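Side-chain contacts in phosphoribosylformylglycinamidine synthase 2 (Thermus thermophilus, PDB 3VIU), which belongs to the AIR synthase-related (PurM-like) family and binds adenosine-5'-diphosphate and a magnesium ion: residues A[35-40]-A[264-269]; A[76-81]-A[434-439]; A[115-120]-A[240-245]; A[196-201]-A[318-323]; A[629-634]-A[693-698]. One frame throughout, in Å; residues are numbered along the deposited sequence.

How the interactions relate
Interactions 1 to 4 lie in the amino-terminal part of the chain and its junction with the second half, whereas interaction 5 stands apart, its centre about 58 Å from that of interaction 4. Interactions 2 and 3 both reach the sheet holding strands 78-86 and 116-126, and their centres are about 15 Å apart. Helix 235-250 of interaction 3 then touches interaction 4, whose strand 196-201 belongs to the following seven-stranded sheet; interaction 1 meets that strand too, through Leu269 and Ile197. Along the chain, interactions 3 and 4 are nested within the loop closed by interaction 2, and interaction 5 comes last. Of the five, interaction 2 alone joins the two homologous halves.

Interaction 1: residues A[35-40]-A[264-269]; sequences KVMWSE and GLTSSL
No aromatic face or edge takes part where Met37 meets Thr266 and Ser267; the nearest flat group in sequence, the indole of Trp38, turns elsewhere and stacks edge-to-face with Phe34. The contact is carried by the flexible chain of Met37, modelled as selenomethionine. Bends at chi2 (-62°) and chi3 (-80°) curl it so that its outer atoms lie against the backbone of the facing helix. SE approaches CB of Ser267 at 3.6 Å and CA of the same residue at 3.7 Å, while the terminal CE lies 3.9 Å from that Ser267 CA. Nearer the root of the chain, Met37 CG runs alongside Thr266 CG2 at 3.9 Å. Both partners meet Met37 through carbon, and their hydroxyls are bonded elsewhere: Thr266 OG1 bonds to Leu300 O and Ser267 OG to Ala262 O. About 124 Å² is buried, with no hydrogen bond across. Just past the end of helix 28-37, Ser39 OG donates to Val36 O at 2.9 Å. The contact thus seats helix 28-37, from the linker-family region, on helix 264-275, beside helix 296-301, whose Leu301 touches both Val36 and Thr266, and with strand 279-283 behind Leu269.

Interaction 2: residues A[76-81]-A[434-439]; sequences EGWAVA and LWIKGT
Trp78 packs against Ile436 and Thr439 where beta hairpins from the two PurM-like N-terminal domains come together, consistent with the pairing of such sheets in PurM-type dimers. Strand 78-86 supplies one side; strand 432-436 and the type II turn from Ile436 to Thr439 supply the other. The better buried part is apolar. Ile436 sets CG2 over one face of the indole, toward its rim, 4.2 Å from Trp78 CE2. With chi1 at -62°, CG2 is the branch anti to the Ile436 backbone N. The methyl CG2 of Thr439 approaches obliquely, 3.8 Å from Trp78 NE1. Leu180 touches Trp78 and Ile436 alike, and Arg182 makes a cation-pi contact with the indole. Toward solvent the contact thins out: Glu76, exposed and extended, brings OE2 to 3.7 Å from Thr439 CB, a carbon neighbour rather than a polar partner. No hydrogen bond joins the segments, so their 189 Å² of buried surface rests on van der Waals contact. The turn is secured from within. Trp435 NE1 donates to Thr439 O at 3.0 Å and 166°, almost in the indole plane, and Ile436 O accepts from both Thr439 N (3.1 Å) and Thr439 OG1 (2.8 Å).

Interaction 3: residues A[115-120]-A[240-245]; sequences ARPIAL and LLMEAT
Arg116 and Glu243 form an end-on, two-pronged salt bridge between strand 116-126 and helix 235-250. NH2 of Arg116 donates to Glu243 OE1 at 2.9 Å and 164°, and Arg116 NH1 donates to Glu243 OE2 at 3.1 Å and 171°. OE1 accepts on its syn lone pair; OE2 is also met on the syn side, slightly out of the carboxylate plane. Both oxygens lie near the guanidinium plane, and the two groups are nearly coplanar, which limits the freedom of each to rotate. Arg116 gets there by an otherwise stretched chain that bends at chi3 (-70°), carrying its end toward the helix. The CB of Glu243 points away from the strand, and the bend at chi2 brings the carboxylate back toward it. OE2 has a second partner, forming a salt bridge with Lys239, so the carboxylate faces two positive charges.

Beneath the charged pair, Met242, straight as far as SE and turned at chi3, brings SE to 3.8 Å from Pro117 CD, and its CE lies obliquely 4.0 Å from Arg116 NH1. Met111 of helix 95-112 also touches Met242. Within the helix, Leu241 O accepts from Thr245 OG1 and Thr245 N, each at 3.0 Å, from opposite faces of its plane. With two basic neighbours, Glu243 would be expected to stay ionised, and its two directed bonds link the N-terminal-domain strand to the C-terminal-domain helix.

Interaction 4: residues A[196-201]-A[318-323]; sequences PIYYAG and KALEEV
A beta-alpha-beta crossover frames this contact: helix 317-326 connects strands 307-312 and 331-338, which flank strand 196-201 on its two sides in the seven-stranded sheet of the PurM-like C-terminal domain. Tyr198 reaches from the middle strand to the crossing helix and meets Leu320 and Glu321. One face of its ring carries Leu320 CD2, a CH-pi contact with the methyl 4.3 Å from the Tyr198 ring centroid and 23° off the ring normal. The methyl is displaced toward the root of the ring, so its closest carbon there is Tyr198 CG at 3.9 Å. Leu320 holds CG anti to its backbone N (chi1 177°), which sends the branched end out to the sheet. Pro312 of strand 307-312 touches both of these side chains, while Cys331 and Pro333 of strand 331-338 border Tyr198. On the helix side Leu320 also rests on Ala248 of helix 235-250.

Glu321 comes at the edge of the same ring rather than over it. Its chain, extended beyond CG, passes Tyr198 CE2 with its CG at 4.0 Å, and the carboxylate stands 65° from the ring plane. About 150 Å² is buried in all, with Glu321 on the more exposed border. Near the ring plane, Glu321 OE2 lies 3.5 Å from Tyr198 CE2 and 2.9 Å from Tyr198 OH.

Interaction 5: residues A[629-634]-A[693-698]; sequences ALAEMT and KSLTVL
Leu695 and Leu630 bury most of the surface here, 64 and 41 Å² of the 157 Å² total, with Ala631 and Thr634 adding smaller shares of 18 and 19 Å². Chi1 (169°) swings CG of Leu695 away from its own backbone N, and chi2 near 60° turns the two methyls to helix 625-634. They divide the work. CD1 meets Leu630 CG at 4.2 Å, the two leucines crossing at about a right angle, while Leu695 CD2 lies over the start of the next residue, 4.3 Å from Ala631 N and 4.4 Å from Ala631 CB. The backbones come nearest here, the CA atoms of Ala631 and Leu695 being 7.1 Å apart, consistent with the small alanine side chain. Farther along the helix, Thr634 turns its hydroxyl back on the helix itself, where OG1 donates to Ala631 O at 2.8 Å; that oxygen also accepts from Thr634 N at 3.1 Å. Leu711 of helix 708-723 touches both Ala631 and Leu695, and Leu662 of strand 661-665 lies against Leu630, extending the apolar layer between helix and sheet. The contact contains no hydrogen bond or charge pair across it, so its cohesion comes from dispersion and the burial of aliphatic carbon.

Interaction 1: residues A[35-40]-A[264-269]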
# COMPACT_ATOMS: atom_id res chain seq x y z
N LYS A 35 -9.05 24.17 -11.59
CA LYS A 35 -8.33 24.29 -10.33
C LYS A 35 -8.19 22.91 -9.68
O LYS A 35 -7.12 22.56 -9.18
CB LYS A 35 -9.07 25.23 -9.37
CG LYS A 35 -8.35 25.41 -8.03
CD LYS A 35 -9.18 26.19 -7.01
CE LYS A 35 -10.43 25.42 -6.59
NZ LYS A 35 -11.18 26.09 -5.47
N VAL A 36 -9.26 22.12 -9.72
CA VAL A 36 -9.25 20.79 -9.12
C VAL A 36 -8.64 19.69 -10.00
O VAL A 36 -7.88 18.85 -9.51
CB VAL A 36 -10.68 20.37 -8.69
CG1 VAL A 36 -10.65 18.99 -8.03
CG2 VAL A 36 -11.25 21.40 -7.73
N MSE A 37 -8.96 19.70 -11.29
CA MSE A 37 -8.42 18.68 -12.19
C MSE A 37 -6.93 18.85 -12.48
O MSE A 37 -6.25 17.89 -12.84
CB MSE A 37 -9.21 18.65 -13.50
CG MSE A 37 -10.61 18.09 -13.37
SE MSE A 37 -10.65 16.23 -12.77
CE MSE A 37 -10.27 15.36 -14.47
N TRP A 38 -6.43 20.06 -12.31
CA TRP A 38 -5.03 20.36 -12.56
C TRP A 38 -4.17 20.42 -11.30
O TRP A 38 -2.98 20.72 -11.36
CB TRP A 38 -4.92 21.67 -13.34
CG TRP A 38 -5.10 21.48 -14.81
CD1 TRP A 38 -5.81 20.49 -15.44
CD2 TRP A 38 -4.55 22.30 -15.86
NE1 TRP A 38 -5.72 20.63 -16.80
CE2 TRP A 38 -4.95 21.73 -17.09
CE3 TRP A 38 -3.75 23.45 -15.88
CZ2 TRP A 38 -4.59 22.28 -18.32
CZ3 TRP A 38 -3.38 23.99 -17.10
CH2 TRP A 38 -3.80 23.40 -18.31
N SER A 39 -4.78 20.13 -10.15
CA SER A 39 -4.06 20.12 -8.88
C SER A 39 -3.16 18.89 -8.89
O SER A 39 -3.45 17.91 -9.58
CB SER A 39 -5.04 20.05 -7.71
OG SER A 39 -5.67 18.78 -7.64
N GLU A 40 -2.07 18.92 -8.12
CA GLU A 40 -1.16 17.77 -8.11
C GLU A 40 -1.87 16.47 -7.77
O GLU A 40 -1.53 15.42 -8.31
CB GLU A 40 -0.01 17.99 -7.11
CG GLU A 40 1.10 16.95 -7.24
CD GLU A 40 2.01 17.20 -8.44
OE1 GLU A 40 2.66 16.24 -8.91
OE2 GLU A 40 2.07 18.36 -8.91
N GLY A 264 -15.09 14.41 -7.60
CA GLY A 264 -16.38 13.77 -7.86
C GLY A 264 -16.79 13.49 -9.30
O GLY A 264 -16.09 12.82 -10.06
N LEU A 265 -17.97 14.00 -9.66
CA LEU A 265 -18.53 13.82 -11.00
C LEU A 265 -17.62 14.30 -12.11
O LEU A 265 -17.49 13.66 -13.14
CB LEU A 265 -19.88 14.54 -11.09
CG LEU A 265 -21.09 13.93 -10.40
CD1 LEU A 265 -22.20 14.95 -10.29
CD2 LEU A 265 -21.54 12.71 -11.18
N THR A 266 -16.98 15.44 -11.89
CA THR A 266 -16.08 15.99 -12.89
C THR A 266 -14.98 15.00 -13.29
O THR A 266 -14.83 14.69 -14.47
CB THR A 266 -15.43 17.29 -12.39
OG1 THR A 266 -16.45 18.26 -12.12
CG2 THR A 266 -14.47 17.84 -13.42
N SER A 267 -14.23 14.48 -12.31
CA SER A 267 -13.16 13.53 -12.61
C SER A 267 -13.66 12.16 -13.09
O SER A 267 -13.03 11.52 -13.92
CB SER A 267 -12.26 13.34 -11.39
OG SER A 267 -12.99 12.80 -10.30
N SER A 268 -14.80 11.72 -12.56
CA SER A 268 -15.35 10.44 -12.96
C SER A 268 -15.68 10.39 -14.44
O SER A 268 -15.16 9.55 -15.17
CB SER A 268 -16.62 10.13 -12.16
OG SER A 268 -16.30 9.72 -10.84
N LEU A 269 -16.55 11.31 -14.87
CA LEU A 269 -16.99 11.36 -16.26
C LEU A 269 -15.94 11.80 -17.28
O LEU A 269 -15.78 11.15 -18.32
CB LEU A 269 -18.22 12.27 -16.37
CG LEU A 269 -19.33 11.90 -15.36
CD1 LEU A 269 -20.51 12.84 -15.54
CD2 LEU A 269 -19.75 10.46 -15.55

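Interaction 2: residues A[76-81]-A[434-439]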
# COMPACT_ATOMS: atom_id res chain seq x y z
N GLU A 76 -5.95 -20.79 -12.49
CA GLU A 76 -7.21 -21.50 -12.47
C GLU A 76 -8.39 -20.59 -12.81
O GLU A 76 -9.51 -20.77 -12.31
CB GLU A 76 -7.40 -22.19 -11.12
CG GLU A 76 -6.30 -23.21 -10.83
CD GLU A 76 -6.55 -24.08 -9.60
OE1 GLU A 76 -5.61 -24.79 -9.18
OE2 GLU A 76 -7.68 -24.07 -9.06
N GLY A 77 -8.13 -19.60 -13.66
CA GLY A 77 -9.18 -18.69 -14.06
C GLY A 77 -9.38 -17.47 -13.18
O GLY A 77 -10.19 -16.61 -13.51
N TRP A 78 -8.66 -17.40 -12.06
CA TRP A 78 -8.81 -16.25 -11.17
C TRP A 78 -7.79 -15.15 -11.40
O TRP A 78 -6.68 -15.39 -11.87
CB TRP A 78 -8.73 -16.68 -9.71
CG TRP A 78 -9.73 -17.67 -9.31
CD1 TRP A 78 -9.59 -19.02 -9.33
CD2 TRP A 78 -11.04 -17.40 -8.80
NE1 TRP A 78 -10.72 -19.62 -8.84
CE2 TRP A 78 -11.63 -18.65 -8.51
CE3 TRP A 78 -11.76 -16.23 -8.55
CZ2 TRP A 78 -12.92 -18.76 -7.98
CZ3 TRP A 78 -13.05 -16.35 -8.02
CH2 TRP A 78 -13.61 -17.60 -7.75
N ALA A 79 -8.18 -13.93 -11.04
CA ALA A 79 -7.32 -12.76 -11.17
C ALA A 79 -7.43 -11.98 -9.87
O ALA A 79 -8.36 -12.18 -9.08
CB ALA A 79 -7.78 -11.89 -12.34
N VAL A 80 -6.48 -11.08 -9.63
CA VAL A 80 -6.49 -10.27 -8.43
C VAL A 80 -6.21 -8.81 -8.75
O VAL A 80 -5.22 -8.48 -9.42
CB VAL A 80 -5.45 -10.78 -7.40
CG1 VAL A 80 -5.26 -9.76 -6.28
CG2 VAL A 80 -5.92 -12.09 -6.80
N ALA A 81 -7.09 -7.94 -8.28
CA ALA A 81 -6.93 -6.52 -8.49
C ALA A 81 -6.45 -5.94 -7.17
O ALA A 81 -6.85 -6.40 -6.10
CB ALA A 81 -8.26 -5.89 -8.88
N LEU A 434 -4.31 -15.24 1.82
CA LEU A 434 -5.75 -15.44 1.67
C LEU A 434 -6.02 -16.67 0.81
O LEU A 434 -5.65 -16.71 -0.37
CB LEU A 434 -6.41 -14.22 1.02
CG LEU A 434 -6.49 -12.88 1.75
CD1 LEU A 434 -7.13 -13.08 3.11
CD2 LEU A 434 -5.11 -12.27 1.89
N TRP A 435 -6.67 -17.67 1.40
CA TRP A 435 -7.00 -18.90 0.69
C TRP A 435 -8.28 -18.76 -0.12
O TRP A 435 -9.30 -18.28 0.38
CB TRP A 435 -7.12 -20.06 1.69
CG TRP A 435 -7.76 -21.32 1.14
CD1 TRP A 435 -7.51 -21.91 -0.06
CD2 TRP A 435 -8.67 -22.17 1.83
NE1 TRP A 435 -8.21 -23.09 -0.16
CE2 TRP A 435 -8.93 -23.28 0.99
CE3 TRP A 435 -9.30 -22.12 3.09
CZ2 TRP A 435 -9.79 -24.32 1.35
CZ3 TRP A 435 -10.16 -23.16 3.45
CH2 TRP A 435 -10.39 -24.24 2.59
N ILE A 436 -8.23 -19.17 -1.38
CA ILE A 436 -9.41 -19.11 -2.23
C ILE A 436 -10.10 -20.46 -2.09
O ILE A 436 -9.66 -21.46 -2.66
CB ILE A 436 -9.03 -18.88 -3.69
CG1 ILE A 436 -8.32 -17.54 -3.84
CG2 ILE A 436 -10.28 -18.92 -4.55
CD1 ILE A 436 -7.77 -17.30 -5.21
N LYS A 437 -11.19 -20.48 -1.32
CA LYS A 437 -11.96 -21.69 -1.07
C LYS A 437 -12.38 -22.38 -2.36
O LYS A 437 -12.72 -21.73 -3.34
CB LYS A 437 -13.20 -21.37 -0.23
CG LYS A 437 -12.90 -20.83 1.15
CD LYS A 437 -14.20 -20.58 1.90
CE LYS A 437 -13.97 -19.86 3.20
NZ LYS A 437 -13.10 -20.65 4.11
N GLY A 438 -12.36 -23.71 -2.33
CA GLY A 438 -12.74 -24.47 -3.51
C GLY A 438 -11.56 -24.73 -4.42
O GLY A 438 -11.68 -25.48 -5.39
N THR A 439 -10.42 -24.10 -4.12
CA THR A 439 -9.21 -24.27 -4.92
C THR A 439 -8.02 -24.53 -4.02
O THR A 439 -8.13 -24.55 -2.79
CB THR A 439 -8.87 -23.02 -5.75
OG1 THR A 439 -8.17 -22.07 -4.92
CG2 THR A 439 -10.14 -22.38 -6.30

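Interaction 3: residues A[115-120]-A[240-245]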
# COMPACT_ATOMS: atom_id res chain seq x y z
N ALA A 115 -13.84 -6.64 -9.12
CA ALA A 115 -13.20 -7.55 -8.17
C ALA A 115 -13.80 -7.35 -6.79
O ALA A 115 -13.93 -6.23 -6.31
CB ALA A 115 -11.71 -7.30 -8.13
N ARG A 116 -14.17 -8.46 -6.15
CA ARG A 116 -14.73 -8.40 -4.82
C ARG A 116 -13.59 -8.27 -3.81
O ARG A 116 -12.70 -9.11 -3.75
CB ARG A 116 -15.54 -9.66 -4.54
CG ARG A 116 -16.03 -9.78 -3.12
CD ARG A 116 -16.76 -11.11 -2.92
NE ARG A 116 -18.04 -11.13 -3.62
CZ ARG A 116 -19.14 -10.56 -3.16
NH1 ARG A 116 -19.13 -9.92 -1.99
NH2 ARG A 116 -20.27 -10.61 -3.86
N PRO A 117 -13.60 -7.19 -3.02
CA PRO A 117 -12.57 -6.94 -2.00
C PRO A 117 -12.41 -8.11 -1.03
O PRO A 117 -13.38 -8.52 -0.39
CB PRO A 117 -13.09 -5.69 -1.30
CG PRO A 117 -13.77 -4.95 -2.41
CD PRO A 117 -14.53 -6.05 -3.11
N ILE A 118 -11.21 -8.66 -0.92
CA ILE A 118 -10.99 -9.78 -0.02
C ILE A 118 -10.05 -9.41 1.10
O ILE A 118 -9.90 -10.16 2.07
CB ILE A 118 -10.40 -11.03 -0.76
CG1 ILE A 118 -9.02 -10.70 -1.35
CG2 ILE A 118 -11.36 -11.49 -1.84
CD1 ILE A 118 -8.37 -11.85 -2.12
N ALA A 119 -9.41 -8.26 0.98
CA ALA A 119 -8.49 -7.84 2.03
C ALA A 119 -8.06 -6.38 1.97
O ALA A 119 -8.01 -5.76 0.90
CB ALA A 119 -7.27 -8.74 2.02
N LEU A 120 -7.74 -5.85 3.15
CA LEU A 120 -7.25 -4.48 3.31
C LEU A 120 -5.95 -4.53 4.11
O LEU A 120 -5.80 -5.35 5.01
CB LEU A 120 -8.26 -3.61 4.06
CG LEU A 120 -9.48 -3.12 3.27
CD1 LEU A 120 -10.54 -2.59 4.21
CD2 LEU A 120 -9.04 -2.06 2.28
N LEU A 240 -24.06 -2.41 0.32
CA LEU A 240 -25.11 -2.50 -0.70
C LEU A 240 -24.56 -2.10 -2.06
O LEU A 240 -24.83 -2.76 -3.07
CB LEU A 240 -26.28 -1.58 -0.31
CG LEU A 240 -27.47 -2.21 0.43
CD1 LEU A 240 -27.02 -3.38 1.29
CD2 LEU A 240 -28.18 -1.14 1.27
N LEU A 241 -23.79 -1.02 -2.08
CA LEU A 241 -23.20 -0.51 -3.31
C LEU A 241 -22.28 -1.55 -3.94
O LEU A 241 -22.35 -1.80 -5.14
CB LEU A 241 -22.39 0.75 -3.02
CG LEU A 241 -22.51 1.94 -3.98
CD1 LEU A 241 -21.26 2.79 -3.84
CD2 LEU A 241 -22.66 1.46 -5.41
N MSE A 242 -21.43 -2.13 -3.11
CA MSE A 242 -20.49 -3.15 -3.53
C MSE A 242 -21.16 -4.37 -4.17
O MSE A 242 -20.78 -4.80 -5.26
CB MSE A 242 -19.64 -3.57 -2.33
CG MSE A 242 -18.62 -4.67 -2.60
SE MSE A 242 -17.53 -5.07 -1.02
CE MSE A 242 -18.65 -6.40 -0.18
N GLU A 243 -22.16 -4.94 -3.49
CA GLU A 243 -22.86 -6.11 -4.01
C GLU A 243 -23.50 -5.86 -5.37
O GLU A 243 -23.37 -6.66 -6.29
CB GLU A 243 -23.95 -6.58 -3.04
CG GLU A 243 -23.44 -7.09 -1.71
CD GLU A 243 -22.39 -8.17 -1.86
OE1 GLU A 243 -22.42 -8.89 -2.88
OE2 GLU A 243 -21.55 -8.30 -0.95
N ALA A 244 -24.19 -4.73 -5.49
CA ALA A 244 -24.85 -4.38 -6.73
C ALA A 244 -23.87 -4.23 -7.88
O ALA A 244 -24.07 -4.80 -8.96
CB ALA A 244 -25.63 -3.08 -6.55
N THR A 245 -22.81 -3.46 -7.65
CA THR A 245 -21.81 -3.24 -8.68
C THR A 245 -21.19 -4.57 -9.09
O THR A 245 -21.08 -4.86 -10.29
CB THR A 245 -20.70 -2.28 -8.19
OG1 THR A 245 -21.30 -1.02 -7.85
CG2 THR A 245 -19.64 -2.07 -9.28

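Interaction 4: residues A[196-201]-A[318-323]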
# COMPACT_ATOMS: atom_id res chain seq x y z
N PRO A 196 -26.12 5.64 -22.16
CA PRO A 196 -26.50 6.50 -21.04
C PRO A 196 -25.52 6.17 -19.91
O PRO A 196 -24.93 5.08 -19.90
CB PRO A 196 -27.92 6.06 -20.74
CG PRO A 196 -27.87 4.60 -21.03
CD PRO A 196 -27.11 4.56 -22.34
N ILE A 197 -25.34 7.08 -18.97
CA ILE A 197 -24.43 6.84 -17.84
C ILE A 197 -25.24 6.88 -16.55
O ILE A 197 -25.87 7.89 -16.22
CB ILE A 197 -23.34 7.93 -17.75
CG1 ILE A 197 -22.75 8.22 -19.13
CG2 ILE A 197 -22.28 7.50 -16.76
CD1 ILE A 197 -22.16 7.02 -19.79
N TYR A 198 -25.24 5.77 -15.81
CA TYR A 198 -25.99 5.71 -14.56
C TYR A 198 -25.21 6.13 -13.32
O TYR A 198 -23.99 6.02 -13.26
CB TYR A 198 -26.57 4.30 -14.37
CG TYR A 198 -27.78 4.02 -15.21
CD1 TYR A 198 -27.71 4.01 -16.61
CD2 TYR A 198 -29.01 3.75 -14.62
CE1 TYR A 198 -28.82 3.73 -17.39
CE2 TYR A 198 -30.14 3.46 -15.40
CZ TYR A 198 -30.03 3.45 -16.78
OH TYR A 198 -31.14 3.15 -17.54
N TYR A 199 -25.96 6.61 -12.34
CA TYR A 199 -25.45 7.09 -11.07
C TYR A 199 -26.14 6.27 -9.99
O TYR A 199 -27.37 6.16 -9.99
CB TYR A 199 -25.80 8.57 -10.91
CG TYR A 199 -25.61 9.19 -9.54
CD1 TYR A 199 -26.27 8.69 -8.42
CD2 TYR A 199 -24.82 10.33 -9.38
CE1 TYR A 199 -26.14 9.32 -7.17
CE2 TYR A 199 -24.69 10.96 -8.15
CZ TYR A 199 -25.35 10.46 -7.05
OH TYR A 199 -25.22 11.10 -5.83
N ALA A 200 -25.36 5.71 -9.07
CA ALA A 200 -25.91 4.92 -7.97
C ALA A 200 -25.16 5.19 -6.67
O ALA A 200 -24.00 5.56 -6.69
CB ALA A 200 -25.83 3.45 -8.31
N GLY A 201 -25.85 5.00 -5.55
CA GLY A 201 -25.23 5.23 -4.26
C GLY A 201 -25.83 6.41 -3.51
O GLY A 201 -26.98 6.77 -3.74
N LYS A 318 -32.31 -1.91 -18.46
CA LYS A 318 -33.27 -2.45 -17.52
C LYS A 318 -32.62 -3.42 -16.55
O LYS A 318 -32.79 -3.31 -15.33
CB LYS A 318 -34.41 -3.15 -18.27
CG LYS A 318 -35.68 -2.33 -18.30
CD LYS A 318 -36.18 -2.03 -16.88
CE LYS A 318 -36.60 -3.31 -16.14
NZ LYS A 318 -37.10 -3.05 -14.76
N ALA A 319 -31.85 -4.37 -17.09
CA ALA A 319 -31.16 -5.36 -16.27
C ALA A 319 -30.36 -4.69 -15.16
O ALA A 319 -30.42 -5.10 -14.00
CB ALA A 319 -30.23 -6.20 -17.15
N LEU A 320 -29.61 -3.65 -15.53
CA LEU A 320 -28.79 -2.91 -14.57
C LEU A 320 -29.66 -2.35 -13.46
O LEU A 320 -29.31 -2.44 -12.28
CB LEU A 320 -28.04 -1.76 -15.27
CG LEU A 320 -27.17 -0.85 -14.38
CD1 LEU A 320 -26.08 -1.67 -13.72
CD2 LEU A 320 -26.56 0.28 -15.22
N GLU A 321 -30.80 -1.79 -13.83
CA GLU A 321 -31.70 -1.20 -12.84
C GLU A 321 -32.20 -2.27 -11.88
O GLU A 321 -32.23 -2.07 -10.66
CB GLU A 321 -32.88 -0.53 -13.54
CG GLU A 321 -32.46 0.30 -14.75
CD GLU A 321 -33.60 1.06 -15.39
OE1 GLU A 321 -34.73 0.52 -15.45
OE2 GLU A 321 -33.36 2.20 -15.85
N GLU A 322 -32.57 -3.42 -12.43
CA GLU A 322 -33.07 -4.53 -11.63
C GLU A 322 -32.01 -5.03 -10.67
O GLU A 322 -32.31 -5.34 -9.51
CB GLU A 322 -33.59 -5.64 -12.54
CG GLU A 322 -34.82 -5.18 -13.34
CD GLU A 322 -35.37 -6.23 -14.28
OE1 GLU A 322 -36.36 -5.93 -14.98
OE2 GLU A 322 -34.83 -7.36 -14.31
N VAL A 323 -30.77 -5.11 -11.14
CA VAL A 323 -29.69 -5.55 -10.27
C VAL A 323 -29.68 -4.68 -9.02
O VAL A 323 -29.67 -5.19 -7.91
CB VAL A 323 -28.32 -5.44 -10.96
CG1 VAL A 323 -27.21 -5.66 -9.93
CG2 VAL A 323 -28.20 -6.48 -12.05

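Interaction 5: residues A[629-634]-A[693-698]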
# COMPACT_ATOMS: atom_id res chain seq x y z
N ALA A 629 14.74 -11.48 15.01
CA ALA A 629 14.04 -12.38 14.10
C ALA A 629 13.81 -13.70 14.81
O ALA A 629 12.71 -14.25 14.79
CB ALA A 629 14.88 -12.62 12.85
N LEU A 630 14.86 -14.19 15.46
CA LEU A 630 14.82 -15.44 16.20
C LEU A 630 13.72 -15.42 17.27
O LEU A 630 12.93 -16.37 17.38
CB LEU A 630 16.18 -15.68 16.85
CG LEU A 630 16.99 -16.94 16.56
CD1 LEU A 630 16.76 -17.47 15.16
CD2 LEU A 630 18.45 -16.59 16.76
N ALA A 631 13.64 -14.34 18.04
CA ALA A 631 12.63 -14.24 19.09
C ALA A 631 11.20 -14.24 18.54
O ALA A 631 10.30 -14.82 19.13
CB ALA A 631 12.87 -13.00 19.95
N GLU A 632 11.00 -13.58 17.40
CA GLU A 632 9.68 -13.51 16.79
C GLU A 632 9.16 -14.88 16.39
O GLU A 632 7.95 -15.10 16.33
CB GLU A 632 9.69 -12.59 15.56
CG GLU A 632 9.87 -11.12 15.91
CD GLU A 632 9.90 -10.21 14.69
OE1 GLU A 632 9.25 -9.14 14.74
OE2 GLU A 632 10.57 -10.57 13.70
N MSE A 633 10.07 -15.82 16.14
CA MSE A 633 9.66 -17.15 15.71
C MSE A 633 9.19 -18.04 16.85
O MSE A 633 8.53 -19.05 16.61
CB MSE A 633 10.79 -17.82 14.94
CG MSE A 633 11.15 -17.10 13.66
SE MSE A 633 12.73 -17.83 12.78
CE MSE A 633 11.88 -19.14 11.62
N THR A 634 9.51 -17.66 18.07
CA THR A 634 9.12 -18.44 19.24
C THR A 634 7.74 -18.03 19.78
O THR A 634 7.11 -18.78 20.54
CB THR A 634 10.13 -18.26 20.36
OG1 THR A 634 9.96 -16.96 20.94
CG2 THR A 634 11.55 -18.37 19.83
N LYS A 693 11.58 -23.99 26.21
CA LYS A 693 10.90 -22.76 26.57
C LYS A 693 11.90 -21.63 26.80
O LYS A 693 11.74 -20.81 27.70
CB LYS A 693 10.05 -22.96 27.83
CG LYS A 693 8.76 -23.75 27.58
CD LYS A 693 8.88 -25.19 28.04
CE LYS A 693 7.56 -25.95 27.84
NZ LYS A 693 7.55 -27.29 28.51
N SER A 694 12.94 -21.62 25.97
CA SER A 694 13.95 -20.58 26.04
C SER A 694 14.57 -20.33 24.68
O SER A 694 14.48 -21.15 23.77
CB SER A 694 15.08 -20.96 27.00
OG SER A 694 14.66 -20.86 28.35
N LEU A 695 15.18 -19.16 24.54
CA LEU A 695 15.92 -18.83 23.34
C LEU A 695 17.33 -18.86 23.93
O LEU A 695 17.63 -18.13 24.87
CB LEU A 695 15.60 -17.42 22.84
CG LEU A 695 16.56 -16.95 21.75
CD1 LEU A 695 16.48 -17.91 20.57
CD2 LEU A 695 16.22 -15.53 21.30
N THR A 696 18.18 -19.74 23.40
CA THR A 696 19.54 -19.89 23.89
C THR A 696 20.54 -19.67 22.76
O THR A 696 20.46 -20.32 21.71
CB THR A 696 19.73 -21.30 24.50
OG1 THR A 696 18.79 -21.48 25.56
CG2 THR A 696 21.15 -21.47 25.05
N VAL A 697 21.49 -18.77 22.98
CA VAL A 697 22.47 -18.45 21.95
C VAL A 697 23.91 -18.57 22.41
O VAL A 697 24.37 -17.82 23.28
CB VAL A 697 22.27 -17.00 21.42
CG1 VAL A 697 23.24 -16.73 20.27
CG2 VAL A 697 20.81 -16.79 20.97
N LEU A 698 24.64 -19.51 21.82
CA LEU A 698 26.04 -19.69 22.17
C LEU A 698 26.87 -18.74 21.31
O LEU A 698 26.69 -18.67 20.09
CB LEU A 698 26.49 -21.14 21.93
CG LEU A 698 27.98 -21.43 22.17
CD1 LEU A 698 28.35 -21.15 23.61
CD2 LEU A 698 28.27 -22.88 21.83